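Local coordinates for ESX secretion system protein EccC (Thermomonospora curvata, PDB 4NH0), which forms the ATPase motor of a type VII (ESX) secretion system, which exports small proteins such as EsxA and EsxB, and might be its translocase subunit, at residues T418-S431 against G451-K465. Numbering follows the deposited sequence.
Sequences TLFIVLDEFSELLS and GVHLLLASQRLEEGK
Phe426 packs its ring against Leu456 where 418-431 meets 451-465. The CB of Leu456 lies over the centre of the Phe426 ring, 3.7 Å from the centroid, a CH-pi contact. With chi1 at 77°, Phe426 puts CG between its backbone N and carbonyl carbon, swinging the ring back across the strand ends. A flat ring suits a place covered by one leucine, with a second, Leu461, meeting it obliquely, CD1 to Phe426 CZ at 3.5 Å. Behind it, strands 418-424 and 452-458 run parallel, bonded from Leu419 N to Gly451 O (2.7 Å) through Ala457 N to Leu423 O (2.9 Å). Beta-branched Ile421 and Val452 suit an extended strand, and Ile421 CD1 meets Val452 CG1 at 3.7 Å; on the other face, Phe420 CE1 rests obliquely on Leu455 CB. Against these buried strands and Phe426 stands a more open side, at partly exposed Gln459 and exposed Ser431. Here Glu425, probably the catalytic glutamate, takes a weak bond at OE1 from Gln459 N. The long, flexible chain of Lys465, bent at chi2 and chi4, ties down the end of 451-465: NZ lies 2.8 Å from Ser427 O, on the opposite face of that carbonyl from the backbone N of Ser431. In this FtsK P-loop ATPase domain, Asp424, at the Walker B position, salt-bridges Lys317 of the predicted ATP site. Helix 317-329 packs on Phe420 and Leu455, helix 437-450 on Leu423 and Leu456, and strands 306-310 and 337-343 flank the pair.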
loop_
_atom_site.group_PDB
_atom_site.type_symbol
_atom_site.label_atom_id
_atom_site.label_comp_id
_atom_site.label_asym_id
_atom_site.label_seq_id
_atom_site.Cartn_x
_atom_site.Cartn_y
_atom_site.Cartn_z
ATOM N N THR A 418 34.649 -22.806 13.575
ATOM C CA THR A 418 33.759 -23.954 13.489
ATOM C C THR A 418 32.431 -23.590 14.134
ATOM O O THR A 418 32.393 -22.817 15.091
ATOM C CB THR A 418 34.344 -25.199 14.176
ATOM O OG1 THR A 418 34.658 -24.892 15.539
ATOM C CG2 THR A 418 35.603 -25.659 13.465
ATOM N N LEU A 419 31.343 -24.136 13.608
ATOM C CA LEU A 419 30.022 -23.820 14.130
ATOM C C LEU A 419 29.451 -24.980 14.931
ATOM O O LEU A 419 29.316 -26.091 14.423
ATOM C CB LEU A 419 29.072 -23.449 12.992
ATOM C CG LEU A 419 27.710 -22.922 13.441
ATOM C CD1 LEU A 419 27.891 -21.683 14.295
ATOM C CD2 LEU A 419 26.825 -22.626 12.243
ATOM N N PHE A 420 29.120 -24.714 16.189
ATOM C CA PHE A 420 28.502 -25.718 17.043
ATOM C C PHE A 420 27.018 -25.419 17.204
ATOM O O PHE A 420 26.641 -24.380 17.744
ATOM C CB PHE A 420 29.184 -25.766 18.411
ATOM C CG PHE A 420 28.845 -26.988 19.215
ATOM C CD1 PHE A 420 28.354 -28.126 18.597
ATOM C CD2 PHE A 420 29.007 -26.997 20.590
ATOM C CE1 PHE A 420 28.039 -29.250 19.335
ATOM C CE2 PHE A 420 28.692 -28.117 21.331
ATOM C CZ PHE A 420 28.208 -29.245 20.702
ATOM N N ILE A 421 26.179 -26.332 16.731
ATOM C CA ILE A 421 24.737 -26.144 16.799
ATOM C C ILE A 421 24.110 -27.045 17.854
ATOM O O ILE A 421 24.185 -28.269 17.764
ATOM C CB ILE A 421 24.072 -26.417 15.443
ATOM C CG1 ILE A 421 24.719 -25.561 14.355
ATOM C CG2 ILE A 421 22.580 -26.143 15.520
ATOM C CD1 ILE A 421 24.147 -25.796 12.977
ATOM N N VAL A 422 23.492 -26.428 18.853
ATOM C CA VAL A 422 22.841 -27.166 19.927
ATOM C C VAL A 422 21.328 -27.013 19.841
ATOM O O VAL A 422 20.779 -25.978 20.216
ATOM C CB VAL A 422 23.325 -26.691 21.306
ATOM C CG1 VAL A 422 22.767 -27.583 22.398
ATOM C CG2 VAL A 422 24.842 -26.676 21.355
ATOM N N LEU A 423 20.656 -28.046 19.343
ATOM C CA LEU A 423 19.208 -28.011 19.199
ATOM C C LEU A 423 18.547 -28.894 20.251
ATOM O O LEU A 423 18.631 -30.120 20.187
ATOM C CB LEU A 423 18.799 -28.455 17.790
ATOM C CG LEU A 423 17.463 -27.959 17.227
ATOM C CD1 LEU A 423 17.422 -28.167 15.725
ATOM C CD2 LEU A 423 16.274 -28.644 17.881
ATOM N N ASP A 424 17.888 -28.263 21.217
ATOM C CA ASP A 424 17.194 -28.993 22.270
ATOM C C ASP A 424 15.777 -29.344 21.831
ATOM O O ASP A 424 15.170 -28.620 21.042
ATOM C CB ASP A 424 17.162 -28.173 23.562
ATOM C CG ASP A 424 16.936 -29.030 24.794
ATOM O OD1 ASP A 424 16.461 -30.175 24.650
ATOM O OD2 ASP A 424 17.235 -28.556 25.910
ATOM N N GLU A 425 15.266 -30.461 22.344
ATOM C CA GLU A 425 13.910 -30.924 22.056
ATOM C C GLU A 425 13.654 -31.106 20.563
ATOM O O GLU A 425 12.601 -30.723 20.056
ATOM C CB GLU A 425 12.878 -29.954 22.637
ATOM C CG GLU A 425 12.906 -29.862 24.149
ATOM C CD GLU A 425 12.681 -31.202 24.814
ATOM O OE1 GLU A 425 13.158 -31.384 25.953
ATOM O OE2 GLU A 425 12.030 -32.073 24.199
ATOM N N PHE A 426 14.618 -31.698 19.865
ATOM C CA PHE A 426 14.483 -31.923 18.432
ATOM C C PHE A 426 13.449 -33.004 18.144
ATOM O O PHE A 426 12.931 -33.099 17.031
ATOM C CB PHE A 426 15.828 -32.310 17.819
ATOM C CG PHE A 426 16.227 -33.732 18.078
ATOM C CD1 PHE A 426 16.723 -34.114 19.313
ATOM C CD2 PHE A 426 16.113 -34.688 17.083
ATOM C CE1 PHE A 426 17.090 -35.422 19.551
ATOM C CE2 PHE A 426 16.480 -35.996 17.316
ATOM C CZ PHE A 426 16.970 -36.363 18.550
ATOM N N SER A 427 13.155 -33.818 19.152
ATOM C CA SER A 427 12.186 -34.898 19.009
ATOM C C SER A 427 10.780 -34.357 18.786
ATOM O O SER A 427 10.098 -34.753 17.842
ATOM C CB SER A 427 12.207 -35.804 20.238
ATOM O OG SER A 427 11.234 -36.828 20.137
ATOM N N GLU A 428 10.349 -33.451 19.657
ATOM C CA GLU A 428 9.024 -32.857 19.530
ATOM C C GLU A 428 9.030 -31.720 18.515
ATOM O O GLU A 428 8.006 -31.082 18.276
ATOM C CB GLU A 428 8.519 -32.362 20.887
ATOM C CG GLU A 428 7.345 -33.169 21.424
ATOM C CD GLU A 428 6.849 -32.668 22.765
ATOM O OE1 GLU A 428 7.531 -31.819 23.375
ATOM O OE2 GLU A 428 5.774 -33.124 23.209
ATOM N N LEU A 429 10.192 -31.471 17.921
ATOM C CA LEU A 429 10.296 -30.529 16.816
ATOM C C LEU A 429 9.962 -31.256 15.520
ATOM O O LEU A 429 9.210 -30.750 14.687
ATOM C CB LEU A 429 11.697 -29.912 16.753
ATOM C CG LEU A 429 11.962 -28.794 15.738
ATOM C CD1 LEU A 429 13.021 -27.845 16.271
ATOM C CD2 LEU A 429 12.397 -29.347 14.389
ATOM N N LEU A 430 10.526 -32.449 15.359
ATOM C CA LEU A 430 10.286 -33.260 14.172
ATOM C C LEU A 430 8.851 -33.770 14.128
ATOM O O LEU A 430 8.297 -33.993 13.053
ATOM C CB LEU A 430 11.262 -34.436 14.118
ATOM C CG LEU A 430 12.721 -34.092 13.818
ATOM C CD1 LEU A 430 13.576 -35.348 13.796
ATOM C CD2 LEU A 430 12.830 -33.346 12.501
ATOM N N SER A 431 8.248 -33.952 15.298
ATOM C CA SER A 431 6.857 -34.383 15.371
ATOM C C SER A 431 5.925 -33.209 15.097
ATOM O O SER A 431 4.705 -33.365 15.052
ATOM C CB SER A 431 6.548 -35.003 16.734
ATOM O OG SER A 431 6.583 -34.027 17.760
ATOM N N GLY A 451 32.823 -27.544 8.777
ATOM C CA GLY A 451 33.146 -27.162 10.138
ATOM C C GLY A 451 31.909 -26.873 10.964
ATOM O O GLY A 451 31.948 -26.081 11.902
ATOM N N VAL A 452 30.804 -27.519 10.610
ATOM C CA VAL A 452 29.556 -27.353 11.344
ATOM C C VAL A 452 29.256 -28.591 12.179
ATOM O O VAL A 452 29.018 -29.670 11.640
ATOM C CB VAL A 452 28.376 -27.080 10.399
ATOM C CG1 VAL A 452 27.071 -27.076 11.173
ATOM C CG2 VAL A 452 28.574 -25.761 9.674
ATOM N N HIS A 453 29.272 -28.429 13.498
ATOM C CA HIS A 453 29.028 -29.541 14.405
ATOM C C HIS A 453 27.646 -29.443 15.037
ATOM O O HIS A 453 27.247 -28.384 15.520
ATOM C CB HIS A 453 30.105 -29.593 15.487
ATOM C CG HIS A 453 31.495 -29.717 14.947
ATOM N ND1 HIS A 453 32.077 -30.934 14.661
ATOM C CD2 HIS A 453 32.417 -28.777 14.634
ATOM C CE1 HIS A 453 33.298 -30.738 14.198
ATOM N NE2 HIS A 453 33.529 -29.438 14.171
ATOM N N LEU A 454 26.923 -30.556 15.032
ATOM C CA LEU A 454 25.558 -30.588 15.541
ATOM C C LEU A 454 25.454 -31.398 16.828
ATOM O O LEU A 454 26.164 -32.385 17.013
ATOM C CB LEU A 454 24.614 -31.163 14.483
ATOM C CG LEU A 454 23.132 -31.284 14.842
ATOM C CD1 LEU A 454 22.546 -29.924 15.180
ATOM C CD2 LEU A 454 22.358 -31.939 13.711
ATOM N N LEU A 455 24.569 -30.966 17.720
ATOM C CA LEU A 455 24.263 -31.716 18.928
ATOM C C LEU A 455 22.759 -31.736 19.167
ATOM O O LEU A 455 22.181 -30.751 19.624
ATOM C CB LEU A 455 24.981 -31.121 20.139
ATOM C CG LEU A 455 24.676 -31.804 21.472
ATOM C CD1 LEU A 455 25.017 -33.283 21.405
ATOM C CD2 LEU A 455 25.424 -31.132 22.609
ATOM N N LEU A 456 22.130 -32.861 18.848
ATOM C CA LEU A 456 20.692 -33.007 19.028
ATOM C C LEU A 456 20.364 -33.489 20.433
ATOM O O LEU A 456 20.803 -34.559 20.851
ATOM C CB LEU A 456 20.118 -33.971 17.990
ATOM C CG LEU A 456 20.294 -33.542 16.534
ATOM C CD1 LEU A 456 19.695 -34.571 15.592
ATOM C CD2 LEU A 456 19.670 -32.176 16.308
ATOM N N ALA A 457 19.592 -32.690 21.159
ATOM C CA ALA A 457 19.213 -33.030 22.522
ATOM C C ALA A 457 17.699 -33.062 22.673
ATOM O O ALA A 457 16.995 -32.216 22.126
ATOM C CB ALA A 457 19.822 -32.045 23.503
ATOM N N SER A 458 17.203 -34.043 23.416
ATOM C CA SER A 458 15.771 -34.156 23.659
ATOM C C SER A 458 15.472 -34.731 25.034
ATOM O O SER A 458 16.265 -35.490 25.590
ATOM C CB SER A 458 15.110 -35.023 22.588
ATOM O OG SER A 458 13.762 -35.289 22.929
ATOM N N GLN A 459 14.318 -34.359 25.574
ATOM C CA GLN A 459 13.846 -34.910 26.835
ATOM C C GLN A 459 13.527 -36.389 26.675
ATOM O O GLN A 459 13.850 -37.202 27.539
ATOM C CB GLN A 459 12.612 -34.149 27.319
ATOM C CG GLN A 459 12.031 -34.650 28.623
ATOM C CD GLN A 459 10.839 -33.829 29.069
ATOM O OE1 GLN A 459 10.926 -32.608 29.194
ATOM N NE2 GLN A 459 9.715 -34.496 29.306
ATOM N N ARG A 460 12.899 -36.729 25.555
ATOM C CA ARG A 460 12.543 -38.112 25.265
ATOM C C ARG A 460 12.583 -38.393 23.764
ATOM O O ARG A 460 12.338 -37.504 22.949
ATOM C CB ARG A 460 11.158 -38.439 25.828
ATOM C CG ARG A 460 10.725 -39.865 25.565
ATOM C CD ARG A 460 9.471 -40.250 26.310
ATOM N NE ARG A 460 9.198 -39.374 27.441
ATOM C CZ ARG A 460 8.093 -39.444 28.174
ATOM N NH1 ARG A 460 7.174 -40.359 27.893
ATOM N NH2 ARG A 460 7.909 -38.612 29.189
ATOM N N LEU A 461 12.887 -39.639 23.410
ATOM C CA LEU A 461 13.075 -40.032 22.020
ATOM C C LEU A 461 12.284 -41.285 21.645
ATOM O O LEU A 461 12.011 -42.136 22.490
ATOM C CB LEU A 461 14.562 -40.267 21.755
ATOM C CG LEU A 461 15.045 -40.264 20.309
ATOM C CD1 LEU A 461 14.912 -38.874 19.724
ATOM C CD2 LEU A 461 16.484 -40.748 20.229
ATOM N N GLU A 462 11.907 -41.382 20.372
ATOM C CA GLU A 462 11.390 -42.623 19.803
ATOM C C GLU A 462 12.208 -42.971 18.554
ATOM O O GLU A 462 12.671 -42.082 17.839
ATOM C CB GLU A 462 9.902 -42.514 19.469
ATOM C CG GLU A 462 9.134 -41.501 20.304
ATOM C CD GLU A 462 7.673 -41.874 20.460
ATOM O OE1 GLU A 462 7.221 -42.787 19.741
ATOM O OE2 GLU A 462 6.979 -41.258 21.297
ATOM N N GLU A 463 12.377 -44.268 18.303
ATOM C CA GLU A 463 13.365 -44.776 17.344
ATOM C C GLU A 463 13.207 -44.252 15.920
ATOM O O GLU A 463 14.199 -44.126 15.184
ATOM C CB GLU A 463 13.341 -46.314 17.346
ATOM C CG GLU A 463 12.033 -46.959 16.887
ATOM C CD GLU A 463 12.088 -48.480 16.947
ATOM O OE1 GLU A 463 13.206 -49.032 16.882
ATOM O OE2 GLU A 463 11.021 -49.125 17.073
ATOM N N GLY A 464 11.975 -43.922 15.547
ATOM C CA GLY A 464 11.702 -43.448 14.206
ATOM C C GLY A 464 12.337 -42.107 13.887
ATOM O O GLY A 464 12.620 -41.811 12.726
ATOM N N LYS A 465 12.578 -41.308 14.921
ATOM C CA LYS A 465 13.096 -39.954 14.746
ATOM C C LYS A 465 14.520 -39.919 14.194
ATOM O O LYS A 465 14.935 -38.926 13.597
ATOM C CB LYS A 465 13.052 -39.196 16.074
ATOM C CG LYS A 465 11.662 -39.057 16.664
ATOM C CD LYS A 465 10.761 -38.228 15.766
ATOM C CE LYS A 465 9.369 -38.094 16.360
ATOM N NZ LYS A 465 9.393 -37.457 17.706
#